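Local coordinates for protein probable cobalt-precorrin-6B C(15)-methyltransferase (decarboxylating) (Methanothermobacter thermautotrophicus, PDB 1L3I) that probably methylates C-15 of cobalt-precorrin-6B using S-adenosyl-L-methionine and then decarboxylates C-12, yielding cobalt-precorrin-7 in anaerobic cobalamin biosynthesis, at residues 60-64 with 90-95; 103-107 with 130-134. One frame throughout, in Å; residues are numbered along the deposited sequence.

How the interactions relate
Both contacts belong to the Rossmann-like methyltransferase sheet and both reach S-adenosyl-L-homocysteine (SAH), yet they do not touch each other: their centres lie 14 Å apart and their nearest atoms about 7 Å. Interaction 1 joins the end of strand 57-62 to helix 91-95 and holds the nucleoside, D62 binding the ribose hydroxyls and A91 the adenine. Interaction 2 pairs strands 101-106 and 128-134, and brings G107 O to 3.4 Å from SAH C5', next to the sulfur. Helix 91-95 and strand 101-106 follow each other in the chain, and both segments of interaction 1 precede those of interaction 2. Strand 36-40 separates strands 57-62 and 101-106 in the sheet.

Interaction 1: 60-64 with 90-95; sequences AIDRN and DAPEAL. With SAH (S-adenosyl-L-homocysteine), chain G.
No hydrogen bond joins these two segments directly; instead the nucleoside of SAH bridges them, with one salt bridge and a small apolar patch completing the contact. Residues 60-62 form extended strand and 91-95 a helix with D90 at its N-cap position, although its side chain makes no capping bond; the axes approach to 8.6 Å, and their N-to-C directions diverge by 149°. The nearest CA atoms are those of I61 and A91, 6.4 Å apart, and of R63 and D90, 5.1 Å apart. I61 (mt) points toward the helix, placing CD1 3.8 Å from A94 CB and 4.1 Å from L95 CD2. R63, m at chi1 and then extended, forms the salt bridge, with R63 NE 3.1 Å from D90 OD1. D62 points away from the helix and, with chi1 t, accepts SAH O2' at OD1 (2.8 Å) and SAH O3' at OD2 (2.6 Å), the acidic ribose-binding residue at a strand end familiar from class I methyltransferases. Its OD1 also takes N64 N at 2.9 Å, an Asx turn. A91 N donates to adenine N1 of SAH (2.9 Å). Strand 57-62 runs between strands 36-40 and 84-88, while A91 and L95 pack against both strand 36-40 and helix 113-122.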
ATOM      1  N   ALA A  60     -15.858 -23.551  15.389  1.00 33.31           N
ATOM      2  CA  ALA A  60     -16.216 -22.241  14.838  1.00 30.42           C
ATOM      3  C   ALA A  60     -17.246 -21.543  15.732  1.00 31.59           C
ATOM      4  O   ALA A  60     -18.371 -21.998  15.878  1.00 30.82           O
ATOM      5  CB  ALA A  60     -16.751 -22.398  13.430  1.00 30.68           C
ATOM      6  N   ILE A  61     -16.857 -20.403  16.282  1.00 32.25           N
ATOM      7  CA  ILE A  61     -17.704 -19.653  17.196  1.00 31.06           C
ATOM      8  C   ILE A  61     -18.177 -18.327  16.604  1.00 33.89           C
ATOM      9  O   ILE A  61     -17.427 -17.677  15.862  1.00 36.17           O
ATOM     10  CB  ILE A  61     -16.898 -19.306  18.465  1.00 28.00           C
ATOM     11  CG1 ILE A  61     -16.344 -20.565  19.116  1.00 26.71           C
ATOM     12  CG2 ILE A  61     -17.726 -18.512  19.437  1.00 30.54           C
ATOM     13  CD1 ILE A  61     -15.295 -20.282  20.176  1.00 25.93           C
ATOM     14  N   ASP A  62     -19.399 -17.919  16.958  1.00 32.92           N
ATOM     15  CA  ASP A  62     -19.954 -16.638  16.528  1.00 33.38           C
ATOM     16  C   ASP A  62     -21.196 -16.224  17.325  1.00 33.53           C
ATOM     17  O   ASP A  62     -22.051 -17.048  17.626  1.00 31.31           O
ATOM     18  CB  ASP A  62     -20.273 -16.636  15.035  1.00 32.52           C
ATOM     19  CG  ASP A  62     -20.130 -15.252  14.423  1.00 35.55           C
ATOM     20  OD1 ASP A  62     -20.889 -14.344  14.823  1.00 37.34           O
ATOM     21  OD2 ASP A  62     -19.248 -15.076  13.554  1.00 31.91           O
ATOM     22  N   ARG A  63     -21.254 -14.941  17.674  1.00 35.35           N
ATOM     23  CA  ARG A  63     -22.380 -14.349  18.402  1.00 35.60           C
ATOM     24  C   ARG A  63     -23.614 -14.385  17.506  1.00 35.36           C
ATOM     25  O   ARG A  63     -24.734 -14.629  17.958  1.00 38.84           O
ATOM     26  CB  ARG A  63     -22.133 -12.861  18.670  1.00 35.27           C
ATOM     27  CG  ARG A  63     -21.045 -12.488  19.616  1.00 40.21           C
ATOM     28  CD  ARG A  63     -20.951 -10.977  19.684  1.00 42.92           C
ATOM     29  NE  ARG A  63     -19.960 -10.552  20.666  1.00 52.55           N
ATOM     30  CZ  ARG A  63     -19.886  -9.329  21.183  1.00 55.79           C
ATOM     31  NH1 ARG A  63     -20.745  -8.390  20.827  1.00 63.86           N
ATOM     32  NH2 ARG A  63     -18.930  -9.042  22.062  1.00 56.83           N
ATOM     33  N   ASN A  64     -23.396 -14.039  16.242  1.00 33.37           N
ATOM     34  CA  ASN A  64     -24.452 -13.959  15.258  1.00 36.17           C
ATOM     35  C   ASN A  64     -24.971 -15.306  14.785  1.00 37.29           C
ATOM     36  O   ASN A  64     -24.240 -16.067  14.139  1.00 39.78           O
ATOM     37  CB  ASN A  64     -23.989 -13.120  14.054  1.00 37.97           C
ATOM     38  CG  ASN A  64     -25.148 -12.663  13.142  1.00 39.45           C
ATOM     39  OD1 ASN A  64     -24.915 -12.183  12.027  1.00 41.17           O
ATOM     40  ND2 ASN A  64     -26.380 -12.778  13.617  1.00 42.95           N
ATOM     41  N   ASP A  90     -21.325 -16.020  22.674  1.00 43.98           N
ATOM     42  CA  ASP A  90     -20.221 -15.114  22.909  1.00 43.56           C
ATOM     43  C   ASP A  90     -18.964 -15.976  23.104  1.00 42.32           C
ATOM     44  O   ASP A  90     -18.995 -16.980  23.808  1.00 44.59           O
ATOM     45  CB  ASP A  90     -20.532 -14.279  24.150  1.00 48.90           C
ATOM     46  CG  ASP A  90     -19.712 -13.013  24.218  1.00 52.92           C
ATOM     47  OD1 ASP A  90     -19.603 -12.302  23.186  1.00 53.72           O
ATOM     48  OD2 ASP A  90     -19.188 -12.726  25.315  1.00 56.55           O
ATOM     49  N   ALA A  91     -17.874 -15.565  22.471  1.00 39.95           N
ATOM     50  CA  ALA A  91     -16.607 -16.288  22.505  1.00 40.29           C
ATOM     51  C   ALA A  91     -16.049 -16.789  23.834  1.00 41.74           C
ATOM     52  O   ALA A  91     -15.715 -17.971  23.946  1.00 41.41           O
ATOM     53  CB  ALA A  91     -15.524 -15.506  21.762  1.00 40.80           C
ATOM     54  N   PRO A  92     -15.907 -15.912  24.847  1.00 39.16           N
ATOM     55  CA  PRO A  92     -15.350 -16.426  26.109  1.00 41.46           C
ATOM     56  C   PRO A  92     -16.105 -17.625  26.691  1.00 41.74           C
ATOM     57  O   PRO A  92     -15.480 -18.635  27.028  1.00 38.81           O
ATOM     58  CB  PRO A  92     -15.370 -15.201  27.005  1.00 38.35           C
ATOM     59  CG  PRO A  92     -15.143 -14.081  26.015  1.00 39.00           C
ATOM     60  CD  PRO A  92     -16.134 -14.465  24.942  1.00 35.57           C
ATOM     61  N   GLU A  93     -17.438 -17.538  26.718  1.00 40.19           N
ATOM     62  CA  GLU A  93     -18.288 -18.617  27.222  1.00 39.73           C
ATOM     63  C   GLU A  93     -18.022 -19.889  26.433  1.00 40.13           C
ATOM     64  O   GLU A  93     -17.806 -20.956  27.020  1.00 42.49           O
ATOM     65  CB  GLU A  93     -19.782 -18.234  27.115  1.00 46.81           C
ATOM     66  CG  GLU A  93     -20.809 -19.407  26.985  1.00 52.52           C
ATOM     67  CD  GLU A  93     -21.117 -19.809  25.521  1.00 57.69           C
ATOM     68  OE1 GLU A  93     -21.427 -18.906  24.699  1.00 58.33           O
ATOM     69  OE2 GLU A  93     -21.056 -21.027  25.189  1.00 55.18           O
ATOM     70  N   ALA A  94     -18.034 -19.755  25.105  1.00 40.49           N
ATOM     71  CA  ALA A  94     -17.837 -20.864  24.171  1.00 33.90           C
ATOM     72  C   ALA A  94     -16.446 -21.470  24.256  1.00 36.49           C
ATOM     73  O   ALA A  94     -16.297 -22.696  24.220  1.00 35.18           O
ATOM     74  CB  ALA A  94     -18.114 -20.403  22.760  1.00 29.04           C
ATOM     75  N   LEU A  95     -15.436 -20.609  24.364  1.00 35.96           N
ATOM     76  CA  LEU A  95     -14.036 -21.044  24.440  1.00 38.56           C
ATOM     77  C   LEU A  95     -13.765 -21.946  25.637  1.00 40.40           C
ATOM     78  O   LEU A  95     -12.933 -22.844  25.557  1.00 41.97           O
ATOM     79  CB  LEU A  95     -13.086 -19.840  24.484  1.00 35.68           C
ATOM     80  CG  LEU A  95     -12.734 -19.146  23.171  1.00 33.37           C
ATOM     81  CD1 LEU A  95     -12.072 -17.827  23.501  1.00 27.72           C
ATOM     82  CD2 LEU A  95     -11.828 -20.029  22.311  1.00 29.67           C
TER
HETATM   83  N   SAH G 801     -13.118 -14.349   8.997  1.00 24.40           N
HETATM   84  CA  SAH G 801     -14.518 -14.531   8.599  1.00 25.22           C
HETATM   85  CB  SAH G 801     -15.355 -13.249   8.853  1.00 26.46           C
HETATM   86  CG  SAH G 801     -15.386 -12.829  10.349  1.00 32.28           C
HETATM   87  SD  SAH G 801     -16.358 -11.373  10.756  1.00 30.67           S
HETATM   88  C   SAH G 801     -14.562 -14.917   7.127  1.00 23.12           C
HETATM   89  O   SAH G 801     -13.472 -15.027   6.537  1.00 22.92           O
HETATM   90  OXT SAH G 801     -15.670 -15.124   6.593  1.00 26.17           O
HETATM   91  C5' SAH G 801     -16.161 -11.279  12.519  1.00 27.48           C
HETATM   92  C4' SAH G 801     -17.130 -12.129  13.261  1.00 28.12           C
HETATM   93  O4' SAH G 801     -16.830 -11.891  14.649  1.00 32.86           O
HETATM   94  C3' SAH G 801     -18.688 -11.775  13.067  1.00 23.07           C
HETATM   95  O3' SAH G 801     -19.553 -12.776  12.441  1.00 26.90           O
HETATM   96  C2' SAH G 801     -19.055 -11.414  14.525  1.00 26.30           C
HETATM   97  O2' SAH G 801     -20.417 -11.602  14.940  1.00 23.62           O
HETATM   98  C1' SAH G 801     -18.028 -12.211  15.296  1.00 29.49           C
HETATM   99  N9  SAH G 801     -17.726 -11.858  16.677  1.00 31.13           N
HETATM  100  C8  SAH G 801     -17.250 -10.615  17.163  1.00 34.09           C
HETATM  101  N7  SAH G 801     -17.070 -10.651  18.448  1.00 29.89           N
HETATM  102  C5  SAH G 801     -17.446 -11.953  18.850  1.00 30.85           C
HETATM  103  C6  SAH G 801     -17.480 -12.611  20.092  1.00 29.82           C
HETATM  104  N6  SAH G 801     -17.107 -12.007  21.226  1.00 27.66           N
HETATM  105  N1  SAH G 801     -17.897 -13.908  20.152  1.00 35.54           N
HETATM  106  C2  SAH G 801     -18.262 -14.494  19.019  1.00 32.29           C
HETATM  107  N3  SAH G 801     -18.274 -13.986  17.799  1.00 30.84           N
HETATM  108  C4  SAH G 801     -17.853 -12.705  17.769  1.00 25.36           C

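Interaction 2: 103-107 with 130-134; sequences IAVVG and IIVTA. With SAH (S-adenosyl-L-homocysteine), chain G.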
ATOM      1  N   ILE A 103      -4.215 -24.409  17.198  1.00 35.83           N
ATOM      2  CA  ILE A 103      -4.337 -23.203  16.402  1.00 31.12           C
ATOM      3  C   ILE A 103      -5.551 -22.388  16.842  1.00 30.25           C
ATOM      4  O   ILE A 103      -6.638 -22.927  17.049  1.00 29.42           O
ATOM      5  CB  ILE A 103      -4.508 -23.545  14.902  1.00 30.79           C
ATOM      6  CG1 ILE A 103      -3.304 -24.327  14.385  1.00 27.57           C
ATOM      7  CG2 ILE A 103      -4.717 -22.288  14.076  1.00 30.85           C
ATOM      8  CD1 ILE A 103      -3.556 -24.980  13.046  1.00 28.33           C
ATOM      9  N   ALA A 104      -5.362 -21.085  16.972  1.00 29.46           N
ATOM     10  CA  ALA A 104      -6.436 -20.178  17.339  1.00 27.00           C
ATOM     11  C   ALA A 104      -6.390 -18.950  16.423  1.00 28.98           C
ATOM     12  O   ALA A 104      -5.385 -18.225  16.374  1.00 25.26           O
ATOM     13  CB  ALA A 104      -6.298 -19.748  18.789  1.00 29.86           C
ATOM     14  N   VAL A 105      -7.461 -18.755  15.659  1.00 31.93           N
ATOM     15  CA  VAL A 105      -7.596 -17.605  14.764  1.00 26.31           C
ATOM     16  C   VAL A 105      -8.736 -16.747  15.309  1.00 27.77           C
ATOM     17  O   VAL A 105      -9.868 -17.231  15.509  1.00 27.07           O
ATOM     18  CB  VAL A 105      -7.929 -18.016  13.317  1.00 23.08           C
ATOM     19  CG1 VAL A 105      -8.165 -16.758  12.437  1.00 20.98           C
ATOM     20  CG2 VAL A 105      -6.802 -18.899  12.763  1.00 20.16           C
ATOM     21  N   VAL A 106      -8.432 -15.496  15.617  1.00 25.43           N
ATOM     22  CA  VAL A 106      -9.451 -14.599  16.128  1.00 28.00           C
ATOM     23  C   VAL A 106      -9.883 -13.693  14.987  1.00 29.27           C
ATOM     24  O   VAL A 106      -9.181 -12.738  14.653  1.00 28.42           O
ATOM     25  CB  VAL A 106      -8.933 -13.755  17.320  1.00 24.43           C
ATOM     26  CG1 VAL A 106     -10.083 -12.964  17.933  1.00 25.73           C
ATOM     27  CG2 VAL A 106      -8.303 -14.663  18.356  1.00 24.43           C
ATOM     28  N   GLY A 107     -11.022 -14.020  14.382  1.00 28.95           N
ATOM     29  CA  GLY A 107     -11.548 -13.241  13.271  1.00 28.37           C
ATOM     30  C   GLY A 107     -12.424 -12.069  13.679  1.00 31.00           C
ATOM     31  O   GLY A 107     -12.765 -11.238  12.833  1.00 31.02           O
ATOM     32  N   ILE A 130      -1.311 -18.518  17.534  1.00 32.80           N
ATOM     33  CA  ILE A 130      -2.447 -17.611  17.663  1.00 28.46           C
ATOM     34  C   ILE A 130      -2.286 -16.558  16.563  1.00 30.30           C
ATOM     35  O   ILE A 130      -1.190 -16.048  16.339  1.00 28.10           O
ATOM     36  CB  ILE A 130      -2.475 -16.883  19.026  1.00 32.65           C
ATOM     37  CG1 ILE A 130      -2.477 -17.895  20.185  1.00 31.25           C
ATOM     38  CG2 ILE A 130      -3.684 -15.948  19.100  1.00 25.90           C
ATOM     39  CD1 ILE A 130      -2.430 -17.232  21.544  1.00 30.43           C
ATOM     40  N   ILE A 131      -3.372 -16.265  15.851  1.00 31.35           N
ATOM     41  CA  ILE A 131      -3.364 -15.270  14.776  1.00 25.73           C
ATOM     42  C   ILE A 131      -4.617 -14.418  14.904  1.00 23.82           C
ATOM     43  O   ILE A 131      -5.724 -14.930  14.936  1.00 28.62           O
ATOM     44  CB  ILE A 131      -3.329 -15.945  13.369  1.00 27.48           C
ATOM     45  CG1 ILE A 131      -2.064 -16.791  13.218  1.00 21.46           C
ATOM     46  CG2 ILE A 131      -3.379 -14.880  12.263  1.00 24.23           C
ATOM     47  CD1 ILE A 131      -2.293 -18.063  12.494  1.00 23.66           C
ATOM     48  N   VAL A 132      -4.433 -13.123  15.068  1.00 20.37           N
ATOM     49  CA  VAL A 132      -5.545 -12.212  15.208  1.00 22.35           C
ATOM     50  C   VAL A 132      -5.602 -11.380  13.939  1.00 24.66           C
ATOM     51  O   VAL A 132      -4.591 -10.834  13.512  1.00 26.10           O
ATOM     52  CB  VAL A 132      -5.357 -11.253  16.429  1.00 25.83           C
ATOM     53  CG1 VAL A 132      -6.565 -10.321  16.553  1.00 21.91           C
ATOM     54  CG2 VAL A 132      -5.148 -12.048  17.731  1.00 23.70           C
ATOM     55  N   THR A 133      -6.775 -11.326  13.323  1.00 27.19           N
ATOM     56  CA  THR A 133      -7.001 -10.559  12.106  1.00 29.45           C
ATOM     57  C   THR A 133      -7.557  -9.221  12.551  1.00 31.83           C
ATOM     58  O   THR A 133      -8.654  -9.166  13.111  1.00 38.91           O
ATOM     59  CB  THR A 133      -8.053 -11.249  11.229  1.00 30.48           C
ATOM     60  OG1 THR A 133      -7.702 -12.629  11.079  1.00 36.21           O
ATOM     61  CG2 THR A 133      -8.097 -10.607   9.860  1.00 36.81           C
ATOM     62  N   ALA A 134      -6.839  -8.135  12.279  1.00 30.42           N
ATOM     63  CA  ALA A 134      -7.268  -6.805  12.698  1.00 29.84           C
ATOM     64  C   ALA A 134      -7.526  -5.779  11.605  1.00 29.38           C
ATOM     65  O   ALA A 134      -6.656  -5.509  10.783  1.00 31.57           O
ATOM     66  CB  ALA A 134      -6.267  -6.242  13.676  1.00 24.94           C
TER
HETATM   67  N   SAH G 801     -13.118 -14.349   8.997  1.00 24.40           N
HETATM   68  CA  SAH G 801     -14.518 -14.531   8.599  1.00 25.22           C
HETATM   69  CB  SAH G 801     -15.355 -13.249   8.853  1.00 26.46           C
HETATM   70  CG  SAH G 801     -15.386 -12.829  10.349  1.00 32.28           C
HETATM   71  SD  SAH G 801     -16.358 -11.373  10.756  1.00 30.67           S
HETATM   72  C   SAH G 801     -14.562 -14.917   7.127  1.00 23.12           C
HETATM   73  O   SAH G 801     -13.472 -15.027   6.537  1.00 22.92           O
HETATM   74  OXT SAH G 801     -15.670 -15.124   6.593  1.00 26.17           O
HETATM   75  C5' SAH G 801     -16.161 -11.279  12.519  1.00 27.48           C
HETATM   76  C4' SAH G 801     -17.130 -12.129  13.261  1.00 28.12           C
HETATM   77  O4' SAH G 801     -16.830 -11.891  14.649  1.00 32.86           O
HETATM   78  C3' SAH G 801     -18.688 -11.775  13.067  1.00 23.07           C
HETATM   79  O3' SAH G 801     -19.553 -12.776  12.441  1.00 26.90           O
HETATM   80  C2' SAH G 801     -19.055 -11.414  14.525  1.00 26.30           C
HETATM   81  O2' SAH G 801     -20.417 -11.602  14.940  1.00 23.62           O
HETATM   82  C1' SAH G 801     -18.028 -12.211  15.296  1.00 29.49           C
HETATM   83  N9  SAH G 801     -17.726 -11.858  16.677  1.00 31.13           N
HETATM   84  C8  SAH G 801     -17.250 -10.615  17.163  1.00 34.09           C
HETATM   85  N7  SAH G 801     -17.070 -10.651  18.448  1.00 29.89           N
HETATM   86  C5  SAH G 801     -17.446 -11.953  18.850  1.00 30.85           C
HETATM   87  C6  SAH G 801     -17.480 -12.611  20.092  1.00 29.82           C
HETATM   88  N6  SAH G 801     -17.107 -12.007  21.226  1.00 27.66           N
HETATM   89  N1  SAH G 801     -17.897 -13.908  20.152  1.00 35.54           N
HETATM   90  C2  SAH G 801     -18.262 -14.494  19.019  1.00 32.29           C
HETATM   91  N3  SAH G 801     -18.274 -13.986  17.799  1.00 30.84           N
HETATM   92  C4  SAH G 801     -17.853 -12.705  17.769  1.00 25.36           C
HETATM   93  O   HOH W   1     -10.110 -10.171  15.121  1.00 27.08           O
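Strands 101-106 and 128-134 are parallel neighbours in the Rossmann-like sheet, linked by a beta-alpha-beta crossover through helix 113-122, and their segments run only 11° apart with axes 4.7 Å from each other. V106, I131 and A104 have the most surface covered. I131 supplies both polar backbone atoms to the 103-107 strand: its N donates to A104 O (2.9 Å) and its O accepts from V106 N (2.8 Å), so the two bonds straddle V105, the residue it faces in register. V106 likewise uses both of its own, as V106 O receives T133 N at 3.1 Å and extends the ladder toward the ligand end of the sheet. The residues alternate between faces. A104 and V106 share one with I130 and V132; there V106 CG2 meets V132 CG2 at 4.1 Å, A104 CB lies 4.5 Å from I130 CG1, and I120 of helix 113-122 packs on A104, V106 and I130. I131 turns to the opposite face with V105, where helix 19-29 covers both and Y183 also touches I131. The strand ends at V106; the next residue, G107, belongs to the SAH pocket, and its O comes within 3.4 Å of SAH C5'. Beside G107 a water donates hydrogen bonds to two carbonyls, V106 O at 2.8 Å and T133 O at 2.7 Å.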